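Local coordinates for protein FmtA (Staphylococcus aureus, PDB 5ZH8) that hydrolyses the D-alanyl esters of wall teichoic acid and lipoteichoic acid, influencing methicillin resistance and autolysis, at residues A[169-180]-A[207-218]. Residues are numbered along the deposited sequence; the frame is centred on the assembly and turned at random.
Sequences DLMLHQSGLYKY and KKHMYNDGNYLV
The buried imidazole of H173 and the amide of N215 organise the tight half of this contact. N215 ND2 donates to H173 ND1 (3.0 Å), while N215 OD1 accepts S175 OG on a lone pair (2.6 Å); asparagine suits because one short amide serves both partners. H173, just past helix 167-171, has positive phi and closes it in a Schellman motif; with CG anti to its carbonyl carbon (chi1 -64°) its ring enters an aromatic cluster. Y211 lies over one face, offset toward the rim with planes 37° apart, and Y216 meets the ring obliquely. Y216 OH donates to M171 O (2.6 Å), in the carbonyl plane. N212, N-cap of helix 213-227, makes three bonds: OD1 receives G214 N (2.8 Å) and Y180 N (3.2 Å) from opposite faces, and ND2 reaches Y178 O. L217 CD1 sits centrally over the Y180 ring, a CH-pi contact. The solvent side is looser: long, flexible K207 bends back so that NZ salt-bridges D169 OD2 (3.2 Å), Q174 NE2 holding D169 OD1, and K179 lays CB and CG against M210 CE. Y211 OH bonds S127 and D213 salt-bridges K130, so the contact probably positions the family's SxxK serine and its tyrosine motif. Since ND1 accepts, neutral H173 would carry its proton on NE2.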
# COMPACT_ATOMS: atom_id res chain seq x y z
N ASP A 169 -12.41 -22.21 -13.37
CA ASP A 169 -12.97 -21.11 -12.59
C ASP A 169 -12.06 -20.67 -11.44
O ASP A 169 -12.07 -19.51 -11.05
CB ASP A 169 -14.37 -21.47 -12.07
CG ASP A 169 -15.43 -21.45 -13.16
OD1 ASP A 169 -15.10 -21.08 -14.30
OD2 ASP A 169 -16.59 -21.81 -12.88
N LEU A 170 -11.29 -21.60 -10.89
CA LEU A 170 -10.25 -21.26 -9.92
C LEU A 170 -9.13 -20.50 -10.62
O LEU A 170 -8.73 -19.43 -10.18
CB LEU A 170 -9.67 -22.51 -9.28
CG LEU A 170 -10.59 -23.43 -8.49
CD1 LEU A 170 -9.86 -24.73 -8.19
CD2 LEU A 170 -11.03 -22.78 -7.20
N MET A 171 -8.64 -21.08 -11.71
CA MET A 171 -7.56 -20.50 -12.50
C MET A 171 -7.87 -19.07 -12.94
O MET A 171 -6.98 -18.22 -12.93
CB MET A 171 -7.30 -21.40 -13.73
CG MET A 171 -6.20 -20.93 -14.66
SD MET A 171 -6.75 -19.73 -15.89
CE MET A 171 -7.73 -20.74 -16.99
N LEU A 172 -9.12 -18.82 -13.32
CA LEU A 172 -9.54 -17.50 -13.82
C LEU A 172 -10.02 -16.54 -12.72
O LEU A 172 -10.44 -15.42 -13.02
CB LEU A 172 -10.65 -17.65 -14.87
CG LEU A 172 -10.35 -18.38 -16.19
CD1 LEU A 172 -11.64 -18.62 -16.96
CD2 LEU A 172 -9.36 -17.61 -17.04
N HIS A 173 -9.96 -16.97 -11.45
CA HIS A 173 -10.48 -16.19 -10.31
C HIS A 173 -11.97 -15.87 -10.45
O HIS A 173 -12.36 -14.71 -10.42
CB HIS A 173 -9.68 -14.90 -10.09
CG HIS A 173 -8.25 -15.13 -9.71
ND1 HIS A 173 -7.88 -15.76 -8.54
CD2 HIS A 173 -7.11 -14.80 -10.34
CE1 HIS A 173 -6.56 -15.81 -8.47
NE2 HIS A 173 -6.07 -15.24 -9.56
N GLN A 174 -12.80 -16.90 -10.59
CA GLN A 174 -14.25 -16.74 -10.65
C GLN A 174 -14.97 -17.95 -10.05
O GLN A 174 -16.00 -18.40 -10.56
CB GLN A 174 -14.70 -16.51 -12.10
CG GLN A 174 -14.29 -17.61 -13.06
CD GLN A 174 -14.81 -17.39 -14.47
OE1 GLN A 174 -14.92 -16.25 -14.94
NE2 GLN A 174 -15.12 -18.48 -15.16
N SER A 175 -14.43 -18.45 -8.95
CA SER A 175 -14.93 -19.66 -8.31
C SER A 175 -16.11 -19.40 -7.37
O SER A 175 -16.96 -20.27 -7.16
CB SER A 175 -13.81 -20.33 -7.53
OG SER A 175 -13.30 -19.47 -6.53
N GLY A 176 -16.15 -18.20 -6.80
CA GLY A 176 -17.17 -17.85 -5.81
C GLY A 176 -16.76 -18.18 -4.39
O GLY A 176 -17.56 -18.05 -3.47
N LEU A 177 -15.51 -18.59 -4.22
CA LEU A 177 -14.97 -18.87 -2.89
C LEU A 177 -14.74 -17.54 -2.17
O LEU A 177 -14.30 -16.56 -2.78
CB LEU A 177 -13.64 -19.63 -2.99
CG LEU A 177 -13.66 -21.10 -3.43
CD1 LEU A 177 -12.26 -21.52 -3.84
CD2 LEU A 177 -14.20 -22.01 -2.34
N TYR A 178 -15.05 -17.51 -0.87
CA TYR A 178 -14.73 -16.37 -0.03
C TYR A 178 -13.24 -16.08 -0.09
O TYR A 178 -12.43 -17.00 -0.28
CB TYR A 178 -15.15 -16.62 1.43
CG TYR A 178 -16.63 -16.49 1.68
CD1 TYR A 178 -17.24 -15.24 1.79
CD2 TYR A 178 -17.43 -17.62 1.84
CE1 TYR A 178 -18.60 -15.12 2.03
CE2 TYR A 178 -18.79 -17.51 2.07
CZ TYR A 178 -19.37 -16.26 2.16
OH TYR A 178 -20.72 -16.13 2.40
N LYS A 179 -12.86 -14.81 0.06
CA LYS A 179 -11.46 -14.42 0.00
C LYS A 179 -10.68 -15.12 1.12
O LYS A 179 -11.16 -15.23 2.24
CB LYS A 179 -11.30 -12.91 0.10
CG LYS A 179 -10.30 -12.32 -0.89
CD LYS A 179 -10.22 -10.81 -0.77
CE LYS A 179 -9.00 -10.26 -1.51
NZ LYS A 179 -8.89 -8.78 -1.43
N TYR A 180 -9.47 -15.58 0.79
CA TYR A 180 -8.67 -16.37 1.70
C TYR A 180 -8.25 -15.49 2.85
O TYR A 180 -7.63 -14.44 2.66
CB TYR A 180 -7.41 -16.92 1.03
CG TYR A 180 -6.53 -17.74 1.95
CD1 TYR A 180 -6.99 -18.93 2.51
CD2 TYR A 180 -5.23 -17.34 2.27
CE1 TYR A 180 -6.19 -19.69 3.34
CE2 TYR A 180 -4.43 -18.10 3.10
CZ TYR A 180 -4.91 -19.27 3.64
OH TYR A 180 -4.11 -20.02 4.47
N LYS A 207 -19.75 -17.37 -9.87
CA LYS A 207 -19.50 -17.12 -11.29
C LYS A 207 -19.24 -15.64 -11.64
O LYS A 207 -19.50 -15.20 -12.77
CB LYS A 207 -20.62 -17.71 -12.16
CG LYS A 207 -20.23 -18.04 -13.60
CD LYS A 207 -19.25 -19.20 -13.75
CE LYS A 207 -19.92 -20.57 -13.62
NZ LYS A 207 -19.33 -21.55 -14.57
N LYS A 208 -18.74 -14.87 -10.68
CA LYS A 208 -18.24 -13.52 -10.95
C LYS A 208 -16.78 -13.46 -10.56
O LYS A 208 -16.33 -14.21 -9.70
CB LYS A 208 -19.02 -12.47 -10.18
CG LYS A 208 -20.31 -12.04 -10.86
CD LYS A 208 -20.94 -10.83 -10.16
CE LYS A 208 -21.56 -11.22 -8.83
NZ LYS A 208 -22.36 -10.13 -8.20
N HIS A 209 -16.05 -12.53 -11.17
CA HIS A 209 -14.62 -12.41 -10.93
C HIS A 209 -14.33 -11.81 -9.56
O HIS A 209 -15.00 -10.89 -9.12
CB HIS A 209 -13.94 -11.57 -12.00
CG HIS A 209 -12.48 -11.35 -11.75
ND1 HIS A 209 -12.00 -10.31 -10.98
CD2 HIS A 209 -11.39 -12.04 -12.17
CE1 HIS A 209 -10.68 -10.37 -10.93
NE2 HIS A 209 -10.28 -11.41 -11.64
N MET A 210 -13.34 -12.38 -8.88
CA MET A 210 -12.85 -11.83 -7.62
C MET A 210 -11.45 -12.39 -7.38
O MET A 210 -11.29 -13.60 -7.15
CB MET A 210 -13.78 -12.23 -6.47
CG MET A 210 -13.59 -11.42 -5.20
SD MET A 210 -14.10 -12.34 -3.74
CE MET A 210 -12.55 -13.13 -3.30
N TYR A 211 -10.44 -11.53 -7.42
CA TYR A 211 -9.06 -11.96 -7.17
C TYR A 211 -8.98 -12.59 -5.79
O TYR A 211 -9.58 -12.09 -4.84
CB TYR A 211 -8.08 -10.79 -7.29
CG TYR A 211 -6.71 -11.20 -7.74
CD1 TYR A 211 -6.45 -11.42 -9.09
CD2 TYR A 211 -5.66 -11.37 -6.84
CE1 TYR A 211 -5.19 -11.80 -9.54
CE2 TYR A 211 -4.40 -11.74 -7.27
CZ TYR A 211 -4.17 -11.95 -8.62
OH TYR A 211 -2.92 -12.33 -9.09
N ASN A 212 -8.26 -13.69 -5.69
CA ASN A 212 -8.26 -14.50 -4.48
C ASN A 212 -7.05 -15.44 -4.51
O ASN A 212 -6.99 -16.35 -5.35
CB ASN A 212 -9.57 -15.29 -4.41
CG ASN A 212 -9.75 -16.05 -3.11
OD1 ASN A 212 -8.83 -16.17 -2.30
ND2 ASN A 212 -10.96 -16.57 -2.90
N ASP A 213 -6.11 -15.23 -3.59
CA ASP A 213 -4.96 -16.13 -3.44
C ASP A 213 -5.43 -17.56 -3.24
O ASP A 213 -4.81 -18.49 -3.74
CB ASP A 213 -4.10 -15.72 -2.24
CG ASP A 213 -3.34 -14.44 -2.47
OD1 ASP A 213 -3.28 -13.97 -3.62
OD2 ASP A 213 -2.79 -13.90 -1.49
N GLY A 214 -6.52 -17.71 -2.49
CA GLY A 214 -7.10 -19.02 -2.19
C GLY A 214 -7.32 -19.91 -3.39
O GLY A 214 -7.09 -21.12 -3.31
N ASN A 215 -7.75 -19.33 -4.51
CA ASN A 215 -7.96 -20.10 -5.72
C ASN A 215 -6.70 -20.87 -6.08
O ASN A 215 -6.75 -22.08 -6.30
CB ASN A 215 -8.34 -19.20 -6.90
CG ASN A 215 -9.76 -18.68 -6.83
OD1 ASN A 215 -10.71 -19.41 -6.52
ND2 ASN A 215 -9.91 -17.40 -7.15
N TYR A 216 -5.57 -20.18 -6.12
CA TYR A 216 -4.31 -20.82 -6.52
C TYR A 216 -3.69 -21.68 -5.41
O TYR A 216 -2.83 -22.52 -5.70
CB TYR A 216 -3.32 -19.79 -7.08
CG TYR A 216 -3.60 -19.51 -8.55
CD1 TYR A 216 -4.81 -18.93 -8.94
CD2 TYR A 216 -2.69 -19.86 -9.54
CE1 TYR A 216 -5.07 -18.68 -10.27
CE2 TYR A 216 -2.95 -19.61 -10.87
CZ TYR A 216 -4.15 -19.03 -11.24
OH TYR A 216 -4.42 -18.79 -12.57
N LEU A 217 -4.12 -21.49 -4.17
CA LEU A 217 -3.77 -22.43 -3.09
C LEU A 217 -4.47 -23.78 -3.29
O LEU A 217 -3.86 -24.83 -3.10
CB LEU A 217 -4.10 -21.86 -1.71
CG LEU A 217 -3.32 -20.61 -1.30
CD1 LEU A 217 -3.84 -20.09 0.03
CD2 LEU A 217 -1.82 -20.88 -1.23
N VAL A 218 -5.74 -23.75 -3.69
CA VAL A 218 -6.50 -24.96 -4.04
C VAL A 218 -5.90 -25.66 -5.25
O VAL A 218 -5.83 -26.89 -5.29
CB VAL A 218 -7.98 -24.63 -4.37
CG1 VAL A 218 -8.69 -25.84 -4.98
CG2 VAL A 218 -8.71 -24.12 -3.13